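Local coordinates for YerB protein (Bacillus subtilis, PDB 2PSB), which is of unknown function but is a putative membrane lipoprotein that interacts with the DNA helicase PcrA, at residues Arg30-Lys42 with Pro76-Tyr88. Sequence-based numbering, arbitrary orientation.
Sequences RRPVAVVVNNHPK and PETVGPVRSAREY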
ATOM      1  N   ARG A  30       6.849   9.936 -14.690  1.00 37.57           N
ATOM      2  CA  ARG A  30       7.435   9.706 -13.380  1.00 36.75           C
ATOM      3  C   ARG A  30       7.242   8.254 -12.946  1.00 35.79           C
ATOM      4  O   ARG A  30       6.114   7.789 -12.764  1.00 36.60           O
ATOM      5  CB  ARG A  30       6.827  10.644 -12.345  1.00 36.66           C
ATOM      6  CG  ARG A  30       7.580  10.646 -11.035  1.00 37.48           C
ATOM      7  CD  ARG A  30       7.275  11.908 -10.247  1.00 38.18           C
ATOM      8  NE  ARG A  30       5.845  12.049 -10.026  1.00 38.26           N
ATOM      9  CZ  ARG A  30       5.268  13.158  -9.588  1.00 39.56           C
ATOM     10  NH1 ARG A  30       6.006  14.232  -9.321  1.00 40.49           N
ATOM     11  NH2 ARG A  30       3.952  13.198  -9.427  1.00 37.89           N
ATOM     12  N   ARG A  31       8.351   7.541 -12.804  1.00 33.53           N
ATOM     13  CA  ARG A  31       8.321   6.145 -12.398  1.00 32.12           C
ATOM     14  C   ARG A  31       7.735   5.980 -10.997  1.00 31.12           C
ATOM     15  O   ARG A  31       8.033   6.759 -10.095  1.00 29.88           O
ATOM     16  CB  ARG A  31       9.735   5.571 -12.421  1.00 30.50           C
ATOM     17  CG  ARG A  31       9.791   4.100 -12.136  1.00 30.25           C
ATOM     18  CD  ARG A  31      11.185   3.571 -12.294  1.00 31.07           C
ATOM     19  NE  ARG A  31      11.241   2.132 -12.057  1.00 32.50           N
ATOM     20  CZ  ARG A  31      12.363   1.429 -12.019  1.00 34.36           C
ATOM     21  NH1 ARG A  31      13.522   2.039 -12.201  1.00 31.10           N
ATOM     22  NH2 ARG A  31      12.324   0.121 -11.801  1.00 33.68           N
ATOM     23  N   PRO A  32       6.885   4.959 -10.804  1.00 31.44           N
ATOM     24  CA  PRO A  32       6.279   4.716  -9.494  1.00 30.35           C
ATOM     25  C   PRO A  32       7.336   4.402  -8.436  1.00 28.94           C
ATOM     26  O   PRO A  32       8.357   3.771  -8.730  1.00 28.44           O
ATOM     27  CB  PRO A  32       5.368   3.512  -9.752  1.00 30.09           C
ATOM     28  CG  PRO A  32       4.981   3.682 -11.188  1.00 31.76           C
ATOM     29  CD  PRO A  32       6.306   4.058 -11.818  1.00 30.44           C
ATOM     30  N   VAL A  33       7.085   4.866  -7.215  1.00 27.88           N
ATOM     31  CA  VAL A  33       7.958   4.611  -6.072  1.00 27.26           C
ATOM     32  C   VAL A  33       7.079   3.901  -5.033  1.00 26.74           C
ATOM     33  O   VAL A  33       6.077   4.453  -4.576  1.00 27.14           O
ATOM     34  CB  VAL A  33       8.529   5.937  -5.479  1.00 26.25           C
ATOM     35  CG1 VAL A  33       9.355   5.651  -4.226  1.00 25.40           C
ATOM     36  CG2 VAL A  33       9.419   6.632  -6.519  1.00 27.71           C
ATOM     37  N   ALA A  34       7.448   2.666  -4.697  1.00 27.02           N
ATOM     38  CA  ALA A  34       6.717   1.848  -3.722  1.00 26.23           C
ATOM     39  C   ALA A  34       7.505   1.748  -2.417  1.00 27.25           C
ATOM     40  O   ALA A  34       8.569   1.140  -2.372  1.00 27.58           O
ATOM     41  CB  ALA A  34       6.475   0.441  -4.285  1.00 23.25           C
ATOM     42  N   VAL A  35       6.965   2.327  -1.350  1.00 27.16           N
ATOM     43  CA  VAL A  35       7.636   2.316  -0.059  1.00 24.20           C
ATOM     44  C   VAL A  35       6.969   1.398   0.967  1.00 27.30           C
ATOM     45  O   VAL A  35       5.749   1.436   1.164  1.00 29.27           O
ATOM     46  CB  VAL A  35       7.692   3.740   0.551  1.00 21.69           C
ATOM     47  CG1 VAL A  35       8.589   3.744   1.765  1.00 20.71           C
ATOM     48  CG2 VAL A  35       8.148   4.755  -0.482  1.00 15.11           C
ATOM     49  N   VAL A  36       7.773   0.568   1.620  1.00 28.45           N
ATOM     50  CA  VAL A  36       7.245  -0.307   2.665  1.00 29.45           C
ATOM     51  C   VAL A  36       7.126   0.565   3.906  1.00 29.11           C
ATOM     52  O   VAL A  36       8.125   1.041   4.432  1.00 29.56           O
ATOM     53  CB  VAL A  36       8.181  -1.455   2.985  1.00 29.16           C
ATOM     54  CG1 VAL A  36       7.723  -2.141   4.271  1.00 32.76           C
ATOM     55  CG2 VAL A  36       8.191  -2.441   1.827  1.00 29.25           C
ATOM     56  N   VAL A  37       5.899   0.775   4.366  1.00 29.77           N
ATOM     57  CA  VAL A  37       5.670   1.634   5.519  1.00 28.45           C
ATOM     58  C   VAL A  37       5.192   0.914   6.782  1.00 28.12           C
ATOM     59  O   VAL A  37       4.209   0.159   6.775  1.00 28.22           O
ATOM     60  CB  VAL A  37       4.681   2.768   5.154  1.00 28.65           C
ATOM     61  CG1 VAL A  37       4.408   3.647   6.369  1.00 29.35           C
ATOM     62  CG2 VAL A  37       5.251   3.606   4.019  1.00 28.25           C
ATOM     63  N   ASN A  38       5.928   1.177   7.857  1.00 28.00           N
ATOM     64  CA  ASN A  38       5.701   0.646   9.199  1.00 26.67           C
ATOM     65  C   ASN A  38       4.258   0.927   9.661  1.00 27.54           C
ATOM     66  O   ASN A  38       3.805   2.071   9.630  1.00 25.01           O
ATOM     67  CB  ASN A  38       6.696   1.339  10.144  1.00 25.96           C
ATOM     68  CG  ASN A  38       6.938   0.587  11.450  1.00 28.15           C
ATOM     69  OD1 ASN A  38       7.907   0.880  12.159  1.00 28.74           O
ATOM     70  ND2 ASN A  38       6.081  -0.367  11.774  1.00 26.69           N
ATOM     71  N   ASN A  39       3.529  -0.107  10.072  1.00 27.30           N
ATOM     72  CA  ASN A  39       2.183   0.134  10.577  1.00 30.83           C
ATOM     73  C   ASN A  39       2.041  -0.385  12.008  1.00 32.57           C
ATOM     74  O   ASN A  39       0.941  -0.706  12.472  1.00 33.92           O
ATOM     75  CB  ASN A  39       1.116  -0.485   9.676  1.00 30.32           C
ATOM     76  CG  ASN A  39      -0.292  -0.117  10.118  1.00 32.45           C
ATOM     77  OD1 ASN A  39      -0.581   1.048  10.411  1.00 29.23           O
ATOM     78  ND2 ASN A  39      -1.172  -1.103  10.170  1.00 29.64           N
ATOM     79  N   HIS A  40       3.169  -0.481  12.700  1.00 33.14           N
ATOM     80  CA  HIS A  40       3.165  -0.903  14.089  1.00 33.69           C
ATOM     81  C   HIS A  40       2.585   0.295  14.822  1.00 32.78           C
ATOM     82  O   HIS A  40       2.879   1.434  14.473  1.00 30.80           O
ATOM     83  CB  HIS A  40       4.588  -1.182  14.578  1.00 35.06           C
ATOM     84  CG  HIS A  40       4.668  -1.533  16.034  1.00 37.19           C
ATOM     85  ND1 HIS A  40       4.510  -0.599  17.037  1.00 38.28           N
ATOM     86  CD2 HIS A  40       4.872  -2.719  16.654  1.00 37.46           C
ATOM     87  CE1 HIS A  40       4.615  -1.193  18.211  1.00 37.15           C
ATOM     88  NE2 HIS A  40       4.833  -2.480  18.008  1.00 37.80           N
ATOM     89  N   PRO A  41       1.751   0.056  15.849  1.00 31.98           N
ATOM     90  CA  PRO A  41       1.136   1.149  16.612  1.00 31.33           C
ATOM     91  C   PRO A  41       2.043   2.359  16.872  1.00 32.59           C
ATOM     92  O   PRO A  41       1.611   3.502  16.722  1.00 33.02           O
ATOM     93  CB  PRO A  41       0.694   0.459  17.894  1.00 32.96           C
ATOM     94  CG  PRO A  41       0.285  -0.909  17.402  1.00 31.88           C
ATOM     95  CD  PRO A  41       1.407  -1.256  16.434  1.00 31.27           C
ATOM     96  N   LYS A  42       3.293   2.104  17.249  1.00 33.03           N
ATOM     97  CA  LYS A  42       4.246   3.176  17.537  1.00 34.50           C
ATOM     98  C   LYS A  42       4.707   3.989  16.330  1.00 34.70           C
ATOM     99  O   LYS A  42       5.356   5.021  16.485  1.00 33.94           O
ATOM    100  CB  LYS A  42       5.483   2.608  18.251  1.00 37.84           C
ATOM    101  CG  LYS A  42       5.363   2.490  19.778  1.00 42.46           C
ATOM    102  CD  LYS A  42       5.103   3.853  20.413  1.00 44.72           C
ATOM    103  CE  LYS A  42       5.055   3.792  21.939  1.00 47.91           C
ATOM    104  NZ  LYS A  42       6.411   3.659  22.547  1.00 49.38           N
ATOM    105  N   PRO A  76       5.930  12.344  -2.219  1.00 43.48           N
ATOM    106  CA  PRO A  76       5.942  12.885  -0.862  1.00 44.69           C
ATOM    107  C   PRO A  76       7.253  13.559  -0.477  1.00 45.61           C
ATOM    108  O   PRO A  76       8.290  13.326  -1.099  1.00 47.60           O
ATOM    109  CB  PRO A  76       5.676  11.649  -0.015  1.00 43.27           C
ATOM    110  CG  PRO A  76       6.472  10.613  -0.734  1.00 41.84           C
ATOM    111  CD  PRO A  76       6.154  10.885  -2.198  1.00 42.71           C
ATOM    112  N   GLU A  77       7.189  14.415   0.539  1.00 46.68           N
ATOM    113  CA  GLU A  77       8.379  15.087   1.050  1.00 46.77           C
ATOM    114  C   GLU A  77       9.082  13.958   1.790  1.00 45.15           C
ATOM    115  O   GLU A  77       9.886  13.225   1.216  1.00 45.91           O
ATOM    116  CB  GLU A  77       7.996  16.185   2.050  1.00 49.94           C
ATOM    117  CG  GLU A  77       7.118  17.302   1.504  1.00 54.55           C
ATOM    118  CD  GLU A  77       7.864  18.209   0.547  1.00 55.85           C
ATOM    119  OE1 GLU A  77       7.300  19.247   0.141  1.00 58.31           O
ATOM    120  OE2 GLU A  77       9.015  17.880   0.199  1.00 57.14           O
ATOM    121  N   THR A  78       8.758  13.812   3.070  1.00 42.08           N
ATOM    122  CA  THR A  78       9.326  12.742   3.872  1.00 38.17           C
ATOM    123  C   THR A  78       8.292  11.628   3.842  1.00 35.10           C
ATOM    124  O   THR A  78       7.102  11.879   3.691  1.00 36.94           O
ATOM    125  CB  THR A  78       9.571  13.173   5.343  1.00 39.07           C
ATOM    126  OG1 THR A  78       8.526  12.658   6.180  1.00 42.19           O
ATOM    127  CG2 THR A  78       9.624  14.688   5.455  1.00 34.43           C
ATOM    128  N   VAL A  79       8.750  10.394   3.971  1.00 33.53           N
ATOM    129  CA  VAL A  79       7.852   9.254   3.963  1.00 30.11           C
ATOM    130  C   VAL A  79       8.391   8.217   4.950  1.00 28.86           C
ATOM    131  O   VAL A  79       9.593   7.991   5.033  1.00 28.50           O
ATOM    132  CB  VAL A  79       7.729   8.663   2.515  1.00 29.79           C
ATOM    133  CG1 VAL A  79       9.092   8.209   2.000  1.00 27.28           C
ATOM    134  CG2 VAL A  79       6.729   7.531   2.491  1.00 24.68           C
ATOM    135  N   GLY A  80       7.497   7.618   5.728  1.00 29.86           N
ATOM    136  CA  GLY A  80       7.909   6.615   6.690  1.00 28.99           C
ATOM    137  C   GLY A  80       6.940   6.528   7.849  1.00 27.51           C
ATOM    138  O   GLY A  80       5.838   7.071   7.760  1.00 28.26           O
ATOM    139  N   PRO A  81       7.317   5.851   8.947  1.00 28.26           N
ATOM    140  CA  PRO A  81       8.620   5.178   9.072  1.00 28.04           C
ATOM    141  C   PRO A  81       8.747   4.019   8.091  1.00 29.39           C
ATOM    142  O   PRO A  81       7.756   3.366   7.754  1.00 30.05           O
ATOM    143  CB  PRO A  81       8.636   4.703  10.529  1.00 28.92           C
ATOM    144  CG  PRO A  81       7.667   5.630  11.223  1.00 25.33           C
ATOM    145  CD  PRO A  81       6.566   5.791  10.211  1.00 28.26           C
ATOM    146  N   VAL A  82       9.968   3.764   7.636  1.00 29.51           N
ATOM    147  CA  VAL A  82      10.209   2.679   6.697  1.00 28.98           C
ATOM    148  C   VAL A  82      10.425   1.393   7.462  1.00 28.36           C
ATOM    149  O   VAL A  82      10.959   1.403   8.568  1.00 27.41           O
ATOM    150  CB  VAL A  82      11.436   2.973   5.820  1.00 29.37           C
ATOM    151  CG1 VAL A  82      11.508   1.977   4.662  1.00 25.46           C
ATOM    152  CG2 VAL A  82      11.357   4.392   5.310  1.00 23.57           C
ATOM    153  N   ARG A  83      10.005   0.283   6.870  1.00 30.49           N
ATOM    154  CA  ARG A  83      10.123  -1.013   7.517  1.00 30.93           C
ATOM    155  C   ARG A  83      10.626  -2.109   6.585  1.00 31.20           C
ATOM    156  O   ARG A  83      10.870  -1.884   5.401  1.00 29.96           O
ATOM    157  CB  ARG A  83       8.767  -1.436   8.096  1.00 33.67           C
ATOM    158  CG  ARG A  83       8.690  -1.433   9.613  1.00 38.33           C
ATOM    159  CD  ARG A  83       9.623  -2.467  10.201  1.00 44.04           C
ATOM    160  NE  ARG A  83       9.525  -2.560  11.653  1.00 48.83           N
ATOM    161  CZ  ARG A  83      10.140  -3.490  12.373  1.00 51.36           C
ATOM    162  NH1 ARG A  83      10.892  -4.400  11.769  1.00 52.45           N
ATOM    163  NH2 ARG A  83      10.004  -3.521  13.693  1.00 53.01           N
ATOM    164  N   SER A  84      10.761  -3.303   7.152  1.00 30.88           N
ATOM    165  CA  SER A  84      11.245  -4.485   6.440  1.00 31.97           C
ATOM    166  C   SER A  84      10.414  -4.925   5.251  1.00 32.55           C
ATOM    167  O   SER A  84       9.198  -4.792   5.246  1.00 34.95           O
ATOM    168  CB  SER A  84      11.361  -5.656   7.413  1.00 29.98           C
ATOM    169  OG  SER A  84      12.379  -5.406   8.353  1.00 35.41           O
ATOM    170  N   ALA A  85      11.087  -5.484   4.249  1.00 34.20           N
ATOM    171  CA  ALA A  85      10.424  -5.956   3.044  1.00 33.76           C
ATOM    172  C   ALA A  85      10.024  -7.422   3.167  1.00 35.74           C
ATOM    173  O   ALA A  85      10.690  -8.203   3.848  1.00 34.61           O
ATOM    174  CB  ALA A  85      11.346  -5.772   1.844  1.00 34.12           C
ATOM    175  N   ARG A  86       8.927  -7.779   2.503  1.00 37.13           N
ATOM    176  CA  ARG A  86       8.411  -9.142   2.496  1.00 37.54           C
ATOM    177  C   ARG A  86       8.203  -9.526   1.046  1.00 38.90           C
ATOM    178  O   ARG A  86       8.009  -8.653   0.207  1.00 40.79           O
ATOM    179  CB  ARG A  86       7.090  -9.219   3.273  1.00 37.59           C
ATOM    180  CG  ARG A  86       7.255  -9.056   4.774  1.00 38.42           C
ATOM    181  CD  ARG A  86       8.073 -10.204   5.347  1.00 41.74           C
ATOM    182  NE  ARG A  86       9.055  -9.743   6.326  1.00 46.47           N
ATOM    183  CZ  ARG A  86       8.753  -9.316   7.547  1.00 47.07           C
ATOM    184  NH1 ARG A  86       7.489  -9.292   7.951  1.00 48.29           N
ATOM    185  NH2 ARG A  86       9.715  -8.905   8.357  1.00 47.35           N
ATOM    186  N   GLU A  87       8.261 -10.820   0.746  1.00 36.80           N
ATOM    187  CA  GLU A  87       8.080 -11.284  -0.617  1.00 36.46           C
ATOM    188  C   GLU A  87       6.843 -10.705  -1.279  1.00 35.22           C
ATOM    189  O   GLU A  87       6.946 -10.097  -2.345  1.00 35.11           O
ATOM    190  CB  GLU A  87       8.012 -12.814  -0.676  1.00 38.82           C
ATOM    191  CG  GLU A  87       9.364 -13.489  -0.584  1.00 43.72           C
ATOM    192  CD  GLU A  87       9.598 -14.168   0.747  1.00 47.76           C
ATOM    193  OE1 GLU A  87       9.361 -13.530   1.799  1.00 48.17           O
ATOM    194  OE2 GLU A  87      10.035 -15.340   0.736  1.00 50.12           O
ATOM    195  N   TYR A  88       5.680 -10.887  -0.655  1.00 32.20           N
ATOM    196  CA  TYR A  88       4.448 -10.369  -1.226  1.00 30.08           C
ATOM    197  C   TYR A  88       4.513  -8.875  -1.547  1.00 30.21           C
ATOM    198  O   TYR A  88       3.847  -8.418  -2.469  1.00 30.84           O
ATOM    199  CB  TYR A  88       3.228 -10.679  -0.336  1.00 28.52           C
ATOM    200  CG  TYR A  88       3.465 -10.653   1.154  1.00 28.18           C
ATOM    201  CD1 TYR A  88       3.937 -11.787   1.826  1.00 29.58           C
ATOM    202  CD2 TYR A  88       3.182  -9.517   1.902  1.00 27.19           C
ATOM    203  CE1 TYR A  88       4.108 -11.788   3.204  1.00 28.36           C
ATOM    204  CE2 TYR A  88       3.354  -9.506   3.284  1.00 27.83           C
ATOM    205  CZ  TYR A  88       3.814 -10.649   3.929  1.00 29.55           C
ATOM    206  OH  TYR A  88       3.966 -10.667   5.299  1.00 26.98           O
TER
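Arg83 lies against Asn38, next to Val37 of strand 33-37. Its CB sits over the start of the Asn38 backbone, 3.9 Å from Asn38 N. The next carbon comes closest, Arg83 CG lying 3.2 Å from Asn38 CG, short enough to be doubtful in detail. There the chain bends (chi2 -65°), then runs extended, with Arg83 NE still 4.1 Å from Asn38 CG. At the tip the guanidinium stands perpendicular to the Asn38 amide plane, and Ser84 OG lies level with it, beside its rim; Pro140 and Arg66 also touch this side chain. An alanine in place of Asn38 would take away the amide that abuts the CG methylene of Arg83, and the guanidinium would probably be freer to swing.

Two backbone bonds join the segments beside this pair. Asn38 N donates to Pro81 O (2.9 Å), and Arg83 N returns a longer bond to Val36 O. Each acceptor also receives a CA-H...O contact, Pro81 O from Val37 and Val36 O from Val82. Val36 CG1, anti to its own nitrogen (chi1 168°), abuts Ser84 O at 3.2 Å. Val35 CG1 meets CG2 of Val79, in strand 78-79, at 4.3 Å. Gly80, in a conformation that calls for glycine, and the cis peptide before Pro81 shape the turn leading into the bridge.

Val37 and Val82 thus form a non-hydrogen-bonded pair flanked by reciprocal bonds, the pattern of an isolated antiparallel beta bridge. Within the DUF3048 N-terminal family region, it ties strand 33-37, at Val37, to the chain linking strand 78-79 to helix 87-94.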